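Local coordinates for protein transcription termination factor FttA (Methanosarcina mazei, PDB 2XR1) that probably terminates archaeal transcription by cutting nascent RNA as it leaves RNA polymerase, acting as a homodimeric zinc-dependent endonuclease and 5'-3' exonuclease, at residues Thr272-Val277 and Ala459-Tyr464; Lys180-Arg185 and Asp345-Val350; Leu39-Glu42 and Lys46-Asp49; Ser584-Leu589 and Ala617-Lys622. All coordinates share one frame; numbering follows the deposited sequence.

Interaction 1: residues Thr272-Val277 and Ala459-Tyr464; sequences TRDLMV and ATHPEY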
loop_
_atom_site.group_PDB
_atom_site.type_symbol
_atom_site.label_atom_id
_atom_site.label_comp_id
_atom_site.label_asym_id
_atom_site.label_seq_id
_atom_site.Cartn_x
_atom_site.Cartn_y
_atom_site.Cartn_z
ATOM N N THR B 272 -24.689 6.798 -15.996
ATOM C CA THR B 272 -23.846 7.278 -14.941
ATOM C C THR B 272 -23.242 8.610 -15.328
ATOM O O THR B 272 -23.163 9.529 -14.536
ATOM C CB THR B 272 -22.707 6.267 -14.644
ATOM O OG1 THR B 272 -23.293 5.066 -14.166
ATOM C CG2 THR B 272 -21.749 6.774 -13.617
ATOM N N ARG B 273 -22.779 8.705 -16.554
ATOM C CA ARG B 273 -22.106 9.894 -16.984
ATOM C C ARG B 273 -23.017 11.089 -16.760
ATOM O O ARG B 273 -22.633 12.076 -16.146
ATOM C CB ARG B 273 -21.800 9.755 -18.454
ATOM C CG ARG B 273 -20.646 10.590 -18.892
ATOM C CD ARG B 273 -21.062 11.757 -19.668
ATOM N NE ARG B 273 -21.817 11.459 -20.876
ATOM C CZ ARG B 273 -21.328 11.519 -22.123
ATOM N NH1 ARG B 273 -20.028 11.781 -22.369
ATOM N NH2 ARG B 273 -22.142 11.302 -23.156
ATOM N N ASP B 274 -24.244 10.969 -17.244
ATOM C CA ASP B 274 -25.192 12.083 -17.170
ATOM C C ASP B 274 -25.565 12.453 -15.728
ATOM O O ASP B 274 -25.633 13.656 -15.388
ATOM C CB ASP B 274 -26.437 11.734 -17.968
ATOM C CG ASP B 274 -26.160 11.610 -19.478
ATOM O OD1 ASP B 274 -25.070 12.047 -19.950
ATOM O OD2 ASP B 274 -27.056 11.093 -20.207
ATOM N N LEU B 275 -25.769 11.426 -14.878
ATOM C CA LEU B 275 -26.149 11.634 -13.492
ATOM C C LEU B 275 -25.002 12.258 -12.736
ATOM O O LEU B 275 -25.212 13.197 -11.990
ATOM C CB LEU B 275 -26.593 10.335 -12.843
ATOM C CG LEU B 275 -27.893 9.763 -13.414
ATOM C CD1 LEU B 275 -28.122 8.264 -13.090
ATOM C CD2 LEU B 275 -29.023 10.663 -12.992
ATOM N N MET B 276 -23.791 11.774 -12.973
ATOM C CA MET B 276 -22.599 12.247 -12.305
ATOM C C MET B 276 -22.421 13.758 -12.510
ATOM O O MET B 276 -22.107 14.496 -11.571
ATOM C CB MET B 276 -21.387 11.512 -12.865
ATOM C CG MET B 276 -20.035 12.126 -12.495
ATOM S SD MET B 276 -18.686 10.939 -12.840
ATOM C CE MET B 276 -18.550 11.060 -14.635
ATOM N N VAL B 277 -22.600 14.224 -13.744
ATOM C CA VAL B 277 -22.488 15.654 -14.005
ATOM C C VAL B 277 -23.567 16.426 -13.230
ATOM O O VAL B 277 -23.300 17.465 -12.613
ATOM C CB VAL B 277 -22.555 15.958 -15.536
ATOM C CG1 VAL B 277 -22.877 17.432 -15.823
ATOM C CG2 VAL B 277 -21.218 15.562 -16.180
ATOM N N ALA B 459 -35.578 8.538 -18.886
ATOM C CA ALA B 459 -36.272 8.470 -20.150
ATOM C C ALA B 459 -35.319 8.386 -21.346
ATOM O O ALA B 459 -35.687 7.901 -22.406
ATOM C CB ALA B 459 -37.220 9.650 -20.291
ATOM N N THR B 460 -34.101 8.875 -21.175
ATOM C CA THR B 460 -33.118 8.914 -22.237
ATOM C C THR B 460 -32.323 7.631 -22.314
ATOM O O THR B 460 -31.581 7.415 -23.283
ATOM C CB THR B 460 -32.124 10.056 -21.983
ATOM O OG1 THR B 460 -32.683 11.291 -22.442
ATOM C CG2 THR B 460 -30.802 9.812 -22.680
ATOM N N HIS B 461 -32.432 6.792 -21.277
ATOM C CA HIS B 461 -31.736 5.539 -21.250
ATOM C C HIS B 461 -32.683 4.376 -20.991
ATOM O O HIS B 461 -32.577 3.673 -19.996
ATOM C CB HIS B 461 -30.652 5.603 -20.224
ATOM C CG HIS B 461 -29.646 6.671 -20.495
ATOM N ND1 HIS B 461 -28.594 6.496 -21.371
ATOM C CD2 HIS B 461 -29.511 7.918 -19.991
ATOM C CE1 HIS B 461 -27.855 7.591 -21.395
ATOM N NE2 HIS B 461 -28.389 8.469 -20.565
ATOM N N PRO B 462 -33.592 4.135 -21.940
ATOM C CA PRO B 462 -34.524 3.018 -21.816
ATOM C C PRO B 462 -33.869 1.633 -21.657
ATOM O O PRO B 462 -34.388 0.814 -20.906
ATOM C CB PRO B 462 -35.334 3.106 -23.117
ATOM C CG PRO B 462 -34.512 3.932 -24.050
ATOM C CD PRO B 462 -33.758 4.868 -23.210
ATOM N N GLU B 463 -32.767 1.386 -22.374
ATOM C CA GLU B 463 -31.997 0.114 -22.313
ATOM C C GLU B 463 -31.437 -0.205 -20.926
ATOM O O GLU B 463 -31.031 -1.313 -20.684
ATOM C CB GLU B 463 -30.791 0.159 -23.256
ATOM C CG GLU B 463 -30.909 -0.572 -24.576
ATOM C CD GLU B 463 -31.677 0.188 -25.573
ATOM O OE1 GLU B 463 -32.729 0.724 -25.129
ATOM O OE2 GLU B 463 -31.251 0.244 -26.770
ATOM N N TYR B 464 -31.392 0.770 -20.021
ATOM C CA TYR B 464 -30.847 0.558 -18.689
ATOM C C TYR B 464 -31.916 0.254 -17.656
ATOM O O TYR B 464 -31.602 -0.018 -16.497
ATOM C CB TYR B 464 -29.920 1.728 -18.278
ATOM C CG TYR B 464 -28.612 1.595 -19.009
ATOM C CD1 TYR B 464 -27.580 0.837 -18.478
ATOM C CD2 TYR B 464 -28.439 2.133 -20.287
ATOM C CE1 TYR B 464 -26.401 0.645 -19.162
ATOM C CE2 TYR B 464 -27.250 1.946 -20.994
ATOM C CZ TYR B 464 -26.233 1.198 -20.419
ATOM O OH TYR B 464 -25.042 0.957 -21.072
#
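Asp-274 on helix 270-290 and His-461 of the segment 459-464 meet across backbones that stay well apart, the closest CA atoms, those of Asp-274 and Thr-460, lying 9.9 Å from each other. One hydrogen bond bridges the gap: His-461 NE2 donates to Asp-274 OD2 over 3.0 Å, and an N-H...O angle of 170° makes it almost straight. The oxygen sits at the edge of the imidazole, practically in the ring plane. Seen from the aspartate the fit is less regular, because NE2 comes to OD2 from above the carboxylate plane, and the carboxylate and ring planes are 48° apart. The other carboxylate oxygen, OD1, faces Arg-273 of the same helical turn in a long, weak salt bridge to NE. Each carboxylate oxygen thus has a cationic or N-H partner, which probably favours the charged form of this buried acid. On the histidine side, Thr-460 CG2 lies over one face of the ring, toward its rim, and CG of His-461 is anti to the carbonyl carbon (chi1 -60°), which puts the ring where NE2 can reach Asp-274. The bond joins the metallo-beta-lactamase region to the beta-CASP region. Val-148 and Ile-151 of helix 146-157 pack on Asp-274, whereas Pro-270 and Pro-271, at the start of helix 270-290, pack against His-461.

Interaction 2: residues Lys180-Arg185 and Asp345-Val350; sequences KDQWVR and DGLHNV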
loop_
_atom_site.group_PDB
_atom_site.type_symbol
_atom_site.label_atom_id
_atom_site.label_comp_id
_atom_site.label_asym_id
_atom_site.label_seq_id
_atom_site.Cartn_x
_atom_site.Cartn_y
_atom_site.Cartn_z
ATOM N N LYS B 180 8.620 -8.567 -16.036
ATOM C CA LYS B 180 8.651 -10.019 -16.022
ATOM C C LYS B 180 8.055 -10.569 -14.707
ATOM O O LYS B 180 8.359 -11.713 -14.342
ATOM C CB LYS B 180 10.099 -10.483 -16.213
ATOM C CG LYS B 180 10.319 -11.984 -16.557
ATOM C CD LYS B 180 9.154 -12.650 -17.340
ATOM C CE LYS B 180 9.553 -14.092 -17.764
ATOM N NZ LYS B 180 8.368 -14.995 -17.962
ATOM N N ASP B 181 7.224 -9.764 -14.006
ATOM C CA ASP B 181 6.564 -10.181 -12.754
ATOM C C ASP B 181 5.085 -10.201 -13.007
ATOM O O ASP B 181 4.551 -9.377 -13.766
ATOM C CB ASP B 181 6.779 -9.191 -11.578
ATOM C CG ASP B 181 8.195 -9.228 -10.967
ATOM O OD1 ASP B 181 8.984 -10.189 -11.181
ATOM O OD2 ASP B 181 8.530 -8.254 -10.242
ATOM N N GLN B 182 4.385 -11.089 -12.321
ATOM C CA GLN B 182 2.958 -10.986 -12.305
ATOM C C GLN B 182 2.496 -11.037 -10.876
ATOM O O GLN B 182 3.017 -11.829 -10.075
ATOM C CB GLN B 182 2.261 -12.017 -13.213
ATOM C CG GLN B 182 2.885 -13.421 -13.288
ATOM C CD GLN B 182 2.636 -14.116 -14.648
ATOM O OE1 GLN B 182 2.271 -13.467 -15.643
ATOM N NE2 GLN B 182 2.846 -15.429 -14.690
ATOM N N TRP B 183 1.603 -10.094 -10.556
ATOM C CA TRP B 183 0.853 -10.063 -9.328
ATOM C C TRP B 183 -0.320 -9.105 -9.500
ATOM O O TRP B 183 -0.365 -8.306 -10.452
ATOM C CB TRP B 183 1.706 -9.671 -8.128
ATOM C CG TRP B 183 2.634 -8.543 -8.308
ATOM C CD1 TRP B 183 3.964 -8.623 -8.484
ATOM C CD2 TRP B 183 2.323 -7.149 -8.251
ATOM N NE1 TRP B 183 4.508 -7.384 -8.567
ATOM C CE2 TRP B 183 3.505 -6.457 -8.441
ATOM C CE3 TRP B 183 1.157 -6.427 -8.060
ATOM C CZ2 TRP B 183 3.556 -5.080 -8.465
ATOM C CZ3 TRP B 183 1.204 -5.069 -8.117
ATOM C CH2 TRP B 183 2.404 -4.408 -8.288
ATOM N N VAL B 184 -1.283 -9.230 -8.606
ATOM C CA VAL B 184 -2.401 -8.338 -8.555
ATOM C C VAL B 184 -2.673 -8.037 -7.077
ATOM O O VAL B 184 -2.529 -8.905 -6.226
ATOM C CB VAL B 184 -3.653 -9.013 -9.206
ATOM C CG1 VAL B 184 -4.769 -8.023 -9.398
ATOM C CG2 VAL B 184 -3.249 -9.629 -10.543
ATOM N N ARG B 185 -3.042 -6.800 -6.775
ATOM C CA ARG B 185 -3.430 -6.435 -5.435
ATOM C C ARG B 185 -4.416 -5.299 -5.386
ATOM O O ARG B 185 -4.542 -4.558 -6.304
ATOM C CB ARG B 185 -2.221 -6.139 -4.618
ATOM C CG ARG B 185 -1.281 -5.204 -5.252
ATOM C CD ARG B 185 0.000 -5.161 -4.457
ATOM N NE ARG B 185 0.704 -3.957 -4.825
ATOM C CZ ARG B 185 1.437 -3.210 -4.026
ATOM N NH1 ARG B 185 1.612 -3.509 -2.746
ATOM N NH2 ARG B 185 2.000 -2.141 -4.537
ATOM N N ASP B 345 -3.526 -12.592 -19.701
ATOM C CA ASP B 345 -4.165 -13.634 -20.498
ATOM C C ASP B 345 -4.614 -14.667 -19.463
ATOM O O ASP B 345 -3.927 -15.664 -19.211
ATOM C CB ASP B 345 -3.206 -14.248 -21.565
ATOM C CG ASP B 345 -3.697 -14.016 -23.050
ATOM O OD1 ASP B 345 -4.281 -12.919 -23.339
ATOM O OD2 ASP B 345 -3.480 -14.925 -23.924
ATOM N N GLY B 346 -5.734 -14.390 -18.820
ATOM C CA GLY B 346 -6.268 -15.292 -17.808
ATOM C C GLY B 346 -5.461 -15.437 -16.524
ATOM O O GLY B 346 -5.486 -16.486 -15.897
ATOM N N LEU B 347 -4.739 -14.403 -16.112
ATOM C CA LEU B 347 -3.985 -14.507 -14.885
ATOM C C LEU B 347 -4.966 -14.524 -13.724
ATOM O O LEU B 347 -4.928 -15.405 -12.896
ATOM C CB LEU B 347 -2.969 -13.368 -14.761
ATOM C CG LEU B 347 -1.720 -13.511 -15.653
ATOM C CD1 LEU B 347 -0.689 -12.395 -15.453
ATOM C CD2 LEU B 347 -1.076 -14.824 -15.359
ATOM N N HIS B 348 -5.876 -13.567 -13.694
ATOM C CA HIS B 348 -6.777 -13.431 -12.603
ATOM C C HIS B 348 -7.991 -12.639 -13.045
ATOM O O HIS B 348 -7.948 -11.877 -14.018
ATOM C CB HIS B 348 -6.061 -12.714 -11.461
ATOM C CG HIS B 348 -6.716 -12.887 -10.123
ATOM N ND1 HIS B 348 -6.453 -13.957 -9.298
ATOM C CD2 HIS B 348 -7.613 -12.117 -9.460
ATOM C CE1 HIS B 348 -7.172 -13.852 -8.198
ATOM N NE2 HIS B 348 -7.877 -12.740 -8.263
ATOM N N ASN B 349 -9.101 -12.853 -12.353
ATOM C CA ASN B 349 -10.315 -12.114 -12.642
ATOM C C ASN B 349 -10.894 -11.657 -11.331
ATOM O O ASN B 349 -11.131 -12.499 -10.453
ATOM C CB ASN B 349 -11.369 -12.978 -13.355
ATOM C CG ASN B 349 -10.933 -13.447 -14.686
ATOM O OD1 ASN B 349 -11.313 -12.863 -15.727
ATOM N ND2 ASN B 349 -10.165 -14.517 -14.697
ATOM N N VAL B 350 -11.145 -10.351 -11.212
ATOM C CA VAL B 350 -11.653 -9.805 -9.976
ATOM C C VAL B 350 -12.903 -8.994 -10.287
ATOM O O VAL B 350 -12.922 -8.257 -11.255
ATOM C CB VAL B 350 -10.598 -8.929 -9.219
ATOM C CG1 VAL B 350 -9.897 -8.042 -10.144
ATOM C CG2 VAL B 350 -11.273 -8.070 -8.176
#
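Gln-182 and Leu-347 make the closer of two van der Waals contacts that join the approach to strand 185-190 with the start of strand 348-352. The leucine reaches the amide with both methyls: CD1 lies 3.2 Å from Gln-182 OE1, and CD2 lies 3.8 Å from Gln-182 CD. The two side chains cross at about a right angle. Gln-182 has its CG between the backbone N and the carbonyl carbon (chi1 37°), which, with the chain extended beyond CG, lays the amide against both methyls; Gln-182 CB also touches CD1. The other contact is aliphatic, looser and more deeply buried, with Val-184 CG2 4.3 Å from His-348 CB.

In the main chain, Leu-347 and His-348 both face Ile-343 in a classic beta bulge, and Val-184 pairs with Leu-639 and Leu-640 at the C-terminus. Polar side-chain bonds go to other partners: His-348 NE2 to Thr-376 OG1, and Arg-185 in a salt bridge to Glu-231 of the second subunit, which places this region beside the dimer interface.

With no hydrogen bond between them, the two segments meet by van der Waals contact alone, methyls against an amide at the rim and aliphatic carbons farther in; their placement probably owes more to bonds with neighbouring strands.

Interaction 3: residues Leu39-Glu42 and Lys46-Asp49; sequences LYTE and KFAD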
loop_
_atom_site.group_PDB
_atom_site.type_symbol
_atom_site.label_atom_id
_atom_site.label_comp_id
_atom_site.label_asym_id
_atom_site.label_seq_id
_atom_site.Cartn_x
_atom_site.Cartn_y
_atom_site.Cartn_z
ATOM N N LEU B 39 -11.084 3.248 -37.378
ATOM C CA LEU B 39 -10.799 3.413 -38.818
ATOM C C LEU B 39 -11.507 4.645 -39.345
ATOM O O LEU B 39 -12.721 4.729 -39.287
ATOM C CB LEU B 39 -11.304 2.211 -39.647
ATOM C CG LEU B 39 -11.056 0.823 -39.080
ATOM C CD1 LEU B 39 -11.495 -0.233 -40.085
ATOM C CD2 LEU B 39 -9.606 0.700 -38.723
ATOM N N TYR B 40 -10.755 5.560 -39.925
ATOM C CA TYR B 40 -11.349 6.666 -40.643
ATOM C C TYR B 40 -11.573 6.323 -42.117
ATOM O O TYR B 40 -10.766 5.630 -42.714
ATOM C CB TYR B 40 -10.465 7.897 -40.484
ATOM C CG TYR B 40 -10.608 8.479 -39.092
ATOM C CD1 TYR B 40 -11.716 9.261 -38.756
ATOM C CD2 TYR B 40 -9.665 8.199 -38.095
ATOM C CE1 TYR B 40 -11.870 9.772 -37.492
ATOM C CE2 TYR B 40 -9.809 8.697 -36.811
ATOM C CZ TYR B 40 -10.914 9.488 -36.506
ATOM O OH TYR B 40 -11.061 10.002 -35.216
ATOM N N THR B 41 -12.673 6.807 -42.696
ATOM C CA THR B 41 -13.026 6.497 -44.069
ATOM C C THR B 41 -13.681 7.688 -44.733
ATOM O O THR B 41 -14.397 8.438 -44.079
ATOM C CB THR B 41 -14.022 5.331 -44.090
ATOM O OG1 THR B 41 -14.148 4.782 -45.414
ATOM C CG2 THR B 41 -15.402 5.797 -43.583
ATOM N N GLU B 42 -13.454 7.848 -46.040
ATOM C CA GLU B 42 -14.177 8.843 -46.848
ATOM C C GLU B 42 -15.412 8.229 -47.489
ATOM O O GLU B 42 -16.131 8.898 -48.217
ATOM C CB GLU B 42 -13.267 9.432 -47.913
ATOM C CG GLU B 42 -12.135 10.255 -47.331
ATOM C CD GLU B 42 -11.192 10.804 -48.395
ATOM O OE1 GLU B 42 -10.638 9.997 -49.165
ATOM O OE2 GLU B 42 -11.006 12.038 -48.458
ATOM N N LYS B 46 -20.403 2.788 -47.202
ATOM C CA LYS B 46 -20.020 1.413 -47.478
ATOM C C LYS B 46 -19.915 0.574 -46.213
ATOM O O LYS B 46 -20.124 -0.631 -46.250
ATOM C CB LYS B 46 -18.706 1.390 -48.261
ATOM C CG LYS B 46 -18.832 2.123 -49.579
ATOM C CD LYS B 46 -17.583 2.051 -50.444
ATOM C CE LYS B 46 -17.844 2.787 -51.773
ATOM N NZ LYS B 46 -16.967 2.342 -52.866
ATOM N N PHE B 47 -19.587 1.208 -45.096
ATOM C CA PHE B 47 -19.557 0.513 -43.821
ATOM C C PHE B 47 -20.928 0.482 -43.160
ATOM O O PHE B 47 -21.172 -0.338 -42.262
ATOM C CB PHE B 47 -18.581 1.179 -42.877
ATOM C CG PHE B 47 -17.139 0.940 -43.210
ATOM C CD1 PHE B 47 -16.501 1.665 -44.209
ATOM C CD2 PHE B 47 -16.402 0.016 -42.496
ATOM C CE1 PHE B 47 -15.151 1.468 -44.480
ATOM C CE2 PHE B 47 -15.058 -0.189 -42.789
ATOM C CZ PHE B 47 -14.438 0.545 -43.773
ATOM N N ALA B 48 -21.814 1.392 -43.558
ATOM C CA ALA B 48 -23.192 1.387 -43.059
ATOM C C ALA B 48 -23.994 0.272 -43.718
ATOM O O ALA B 48 -24.907 -0.290 -43.113
ATOM C CB ALA B 48 -23.867 2.742 -43.307
ATOM N N ASP B 49 -23.647 -0.036 -44.963
ATOM C CA ASP B 49 -24.351 -1.064 -45.741
ATOM C C ASP B 49 -23.967 -2.485 -45.298
ATOM O O ASP B 49 -24.839 -3.353 -45.154
ATOM C CB ASP B 49 -24.062 -0.903 -47.249
ATOM C CG ASP B 49 -24.676 0.361 -47.847
ATOM O OD1 ASP B 49 -25.878 0.609 -47.614
ATOM O OD2 ASP B 49 -23.962 1.086 -48.579
#
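Phe-47 of helix 44-49 lies against Leu-39 and Thr-41, two residues of strand 36-41 that point to the same side of the sheet. The ring meets the strand through its two CE atoms. Thr-41 OG1 is 3.6 Å from Phe-47 CE1, with Thr-41 CB behind it at 4.0 Å from the same CE1 atom, and Leu-39 CD1 is 4.5 Å from Phe-47 CE2. Both approaches are oblique to the ring. The threonine and phenylalanine side chains slide past each other in opposite directions.

What holds the hydroxyl there is its own bonding. Thr-41 OG1 stands opposite the backbone N across the CA-CB bond (chi1 -166°), and it is hydrogen-bonded to Thr-26 O and to Glu-43 N, the latter in the short turn that leads into the helix. Farther out, Met-67 of strand 65-69 touches Thr-41 and Phe-47, Ile-53 and Ile-54 of helix 52-61 cover more of the phenyl group, and Leu-57 rests on Leu-39.

This is mixed packing, a hydroxyl and a leucine methyl against one phenyl ring, inside the first KH domain, where helices lie on one side of a small sheet. The polar atom that touches the ring, Thr-41 OG1, has main-chain partners, which probably lets it lie beside an aromatic ring in a buried place.

Interaction 4: residues Ser584-Leu589 and Ala617-Lys622; sequences SDRRQL and ASSVYK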
loop_
_atom_site.group_PDB
_atom_site.type_symbol
_atom_site.label_atom_id
_atom_site.label_comp_id
_atom_site.label_asym_id
_atom_site.label_seq_id
_atom_site.Cartn_x
_atom_site.Cartn_y
_atom_site.Cartn_z
ATOM N N SER B 584 -29.238 -4.854 -1.919
ATOM C CA SER B 584 -29.500 -6.194 -1.516
ATOM C C SER B 584 -29.588 -6.242 -0.017
ATOM O O SER B 584 -28.722 -5.727 0.650
ATOM C CB SER B 584 -28.338 -7.087 -1.958
ATOM O OG SER B 584 -28.348 -7.264 -3.332
ATOM N N ASP B 585 -30.615 -6.882 0.526
ATOM C CA ASP B 585 -30.672 -7.099 1.968
ATOM C C ASP B 585 -29.708 -8.238 2.350
ATOM O O ASP B 585 -28.938 -8.708 1.507
ATOM C CB ASP B 585 -32.111 -7.357 2.429
ATOM C CG ASP B 585 -32.624 -8.783 2.119
ATOM O OD1 ASP B 585 -31.918 -9.560 1.421
ATOM O OD2 ASP B 585 -33.758 -9.133 2.583
ATOM N N ARG B 586 -29.730 -8.657 3.610
ATOM C CA ARG B 586 -28.785 -9.670 4.075
ATOM C C ARG B 586 -28.935 -10.962 3.282
ATOM O O ARG B 586 -27.973 -11.479 2.790
ATOM C CB ARG B 586 -28.948 -9.910 5.574
ATOM C CG ARG B 586 -28.390 -11.205 6.072
ATOM C CD ARG B 586 -26.870 -11.183 6.249
ATOM N NE ARG B 586 -26.495 -12.406 6.932
ATOM C CZ ARG B 586 -25.398 -12.610 7.647
ATOM N NH1 ARG B 586 -24.483 -11.671 7.821
ATOM N NH2 ARG B 586 -25.238 -13.791 8.217
ATOM N N ARG B 587 -30.159 -11.447 3.133
ATOM C CA ARG B 587 -30.428 -12.641 2.340
ATOM C C ARG B 587 -29.848 -12.501 0.912
ATOM O O ARG B 587 -29.174 -13.368 0.393
ATOM C CB ARG B 587 -31.920 -12.913 2.254
ATOM C CG ARG B 587 -32.247 -14.373 1.920
ATOM C CD ARG B 587 -33.723 -14.584 1.555
ATOM N NE ARG B 587 -33.951 -14.341 0.122
ATOM C CZ ARG B 587 -34.539 -13.249 -0.400
ATOM N NH1 ARG B 587 -35.013 -12.261 0.388
ATOM N NH2 ARG B 587 -34.673 -13.141 -1.720
ATOM N N GLN B 588 -30.087 -11.363 0.301
ATOM C CA GLN B 588 -29.712 -11.164 -1.090
ATOM C C GLN B 588 -28.212 -11.080 -1.268
ATOM O O GLN B 588 -27.694 -11.524 -2.296
ATOM C CB GLN B 588 -30.428 -9.933 -1.639
ATOM C CG GLN B 588 -31.882 -10.264 -1.930
ATOM C CD GLN B 588 -32.808 -9.062 -1.899
ATOM O OE1 GLN B 588 -32.371 -7.918 -1.649
ATOM N NE2 GLN B 588 -34.104 -9.308 -2.144
ATOM N N LEU B 589 -27.519 -10.487 -0.296
ATOM C CA LEU B 589 -26.065 -10.456 -0.323
ATOM C C LEU B 589 -25.543 -11.892 -0.334
ATOM O O LEU B 589 -24.678 -12.259 -1.135
ATOM C CB LEU B 589 -25.520 -9.686 0.872
ATOM C CG LEU B 589 -25.803 -8.168 0.771
ATOM C CD1 LEU B 589 -25.591 -7.403 2.089
ATOM C CD2 LEU B 589 -24.941 -7.590 -0.323
ATOM N N ALA B 617 -18.766 -10.920 6.214
ATOM C CA ALA B 617 -17.584 -11.679 5.818
ATOM C C ALA B 617 -17.595 -13.059 6.468
ATOM O O ALA B 617 -17.574 -14.054 5.763
ATOM C CB ALA B 617 -16.302 -10.954 6.121
ATOM N N SER B 618 -17.659 -13.108 7.803
ATOM C CA SER B 618 -17.558 -14.371 8.516
ATOM C C SER B 618 -18.755 -15.236 8.236
ATOM O O SER B 618 -18.621 -16.449 8.229
ATOM C CB SER B 618 -17.359 -14.196 10.023
ATOM O OG SER B 618 -18.362 -13.446 10.604
ATOM N N SER B 619 -19.904 -14.637 7.948
ATOM C CA SER B 619 -21.036 -15.448 7.512
ATOM C C SER B 619 -20.741 -16.212 6.218
ATOM O O SER B 619 -21.042 -17.412 6.144
ATOM C CB SER B 619 -22.301 -14.626 7.425
ATOM O OG SER B 619 -22.645 -14.262 8.743
ATOM N N VAL B 620 -20.121 -15.547 5.240
ATOM C CA VAL B 620 -19.805 -16.186 3.984
ATOM C C VAL B 620 -18.751 -17.267 4.162
ATOM O O VAL B 620 -18.873 -18.358 3.603
ATOM C CB VAL B 620 -19.338 -15.179 2.900
ATOM C CG1 VAL B 620 -18.897 -15.925 1.659
ATOM C CG2 VAL B 620 -20.423 -14.236 2.538
ATOM N N TYR B 621 -17.750 -17.024 4.984
ATOM C CA TYR B 621 -16.777 -18.114 5.291
ATOM C C TYR B 621 -17.483 -19.298 5.884
ATOM O O TYR B 621 -17.207 -20.400 5.484
ATOM C CB TYR B 621 -15.738 -17.661 6.311
ATOM C CG TYR B 621 -14.300 -18.108 6.124
ATOM C CD1 TYR B 621 -13.985 -19.402 5.736
ATOM C CD2 TYR B 621 -13.241 -17.214 6.399
ATOM C CE1 TYR B 621 -12.641 -19.813 5.584
ATOM C CE2 TYR B 621 -11.899 -17.590 6.262
ATOM C CZ TYR B 621 -11.601 -18.905 5.854
ATOM O OH TYR B 621 -10.288 -19.304 5.717
ATOM N N LYS B 622 -18.379 -19.054 6.837
ATOM C CA LYS B 622 -19.046 -20.111 7.595
ATOM C C LYS B 622 -20.054 -20.886 6.733
ATOM O O LYS B 622 -19.963 -22.091 6.634
ATOM C CB LYS B 622 -19.739 -19.518 8.841
ATOM C CG LYS B 622 -20.207 -20.537 9.883
#
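Arg-586 and Ser-619 tie the beginning of helix 586-594 to helix 610-624. Just ahead of the first helix, Ser-584 is fixed through OG to the backbone of Tyr-356 and Tyr-358. Asp-585 follows as the N-cap and forms a capping box with Gln-588: Gln-588 N donates to Asp-585 OD1 over 2.8 Å, and Asp-585 N returns the bond to Gln-588 OE1 at 3.0 Å. This caps the first turn, from which the arginine springs, and probably steadies it.

Arg-586 then spans the gap, bent at chi2 (79°) and otherwise stretched out. Its NH2 donates to Ser-619 OG over 2.7 Å, with the oxygen 21° out of the guanidinium plane, while NH1 adds a weak bond to the same OG atom at 3.3 Å. NH1 also forms a salt bridge with Asp-615 and a hydrogen bond to Gly-384 O, and Ser-619 OG is bonded to Asp-615 O. The guanidinium thus docks on one turn of helix 610-624, the turn that carries Asp-615 and Ser-619.

Helix 610-624 leads from strand 602-606 to strand 627-630, its Val-620 resting on Thr-628, while Met-590, further along helix 586-594, packs against both Ser-619 and Val-620.

In the fold
The four contacts illustrate how chemistry follows place in a multidomain nuclease. Interaction 3 is buried, largely nonpolar and local, confined to the first KH domain. Interaction 4 is at the surface and is carried by hydrogen bonds. Interactions 1 and 2 are partly buried yet contrast sharply: the former joins two regions through one hydrogen bond, the latter relies on van der Waals packing near the dimer interface. No two touch; interactions 3 and 4 are farthest apart, their centres 51 Å from each other on opposite sides of the chain's centre. Strands 348-352, 602-606 and 627-630 belong to one sheet, so interactions 2 and 4 attach to the same sheet at different places.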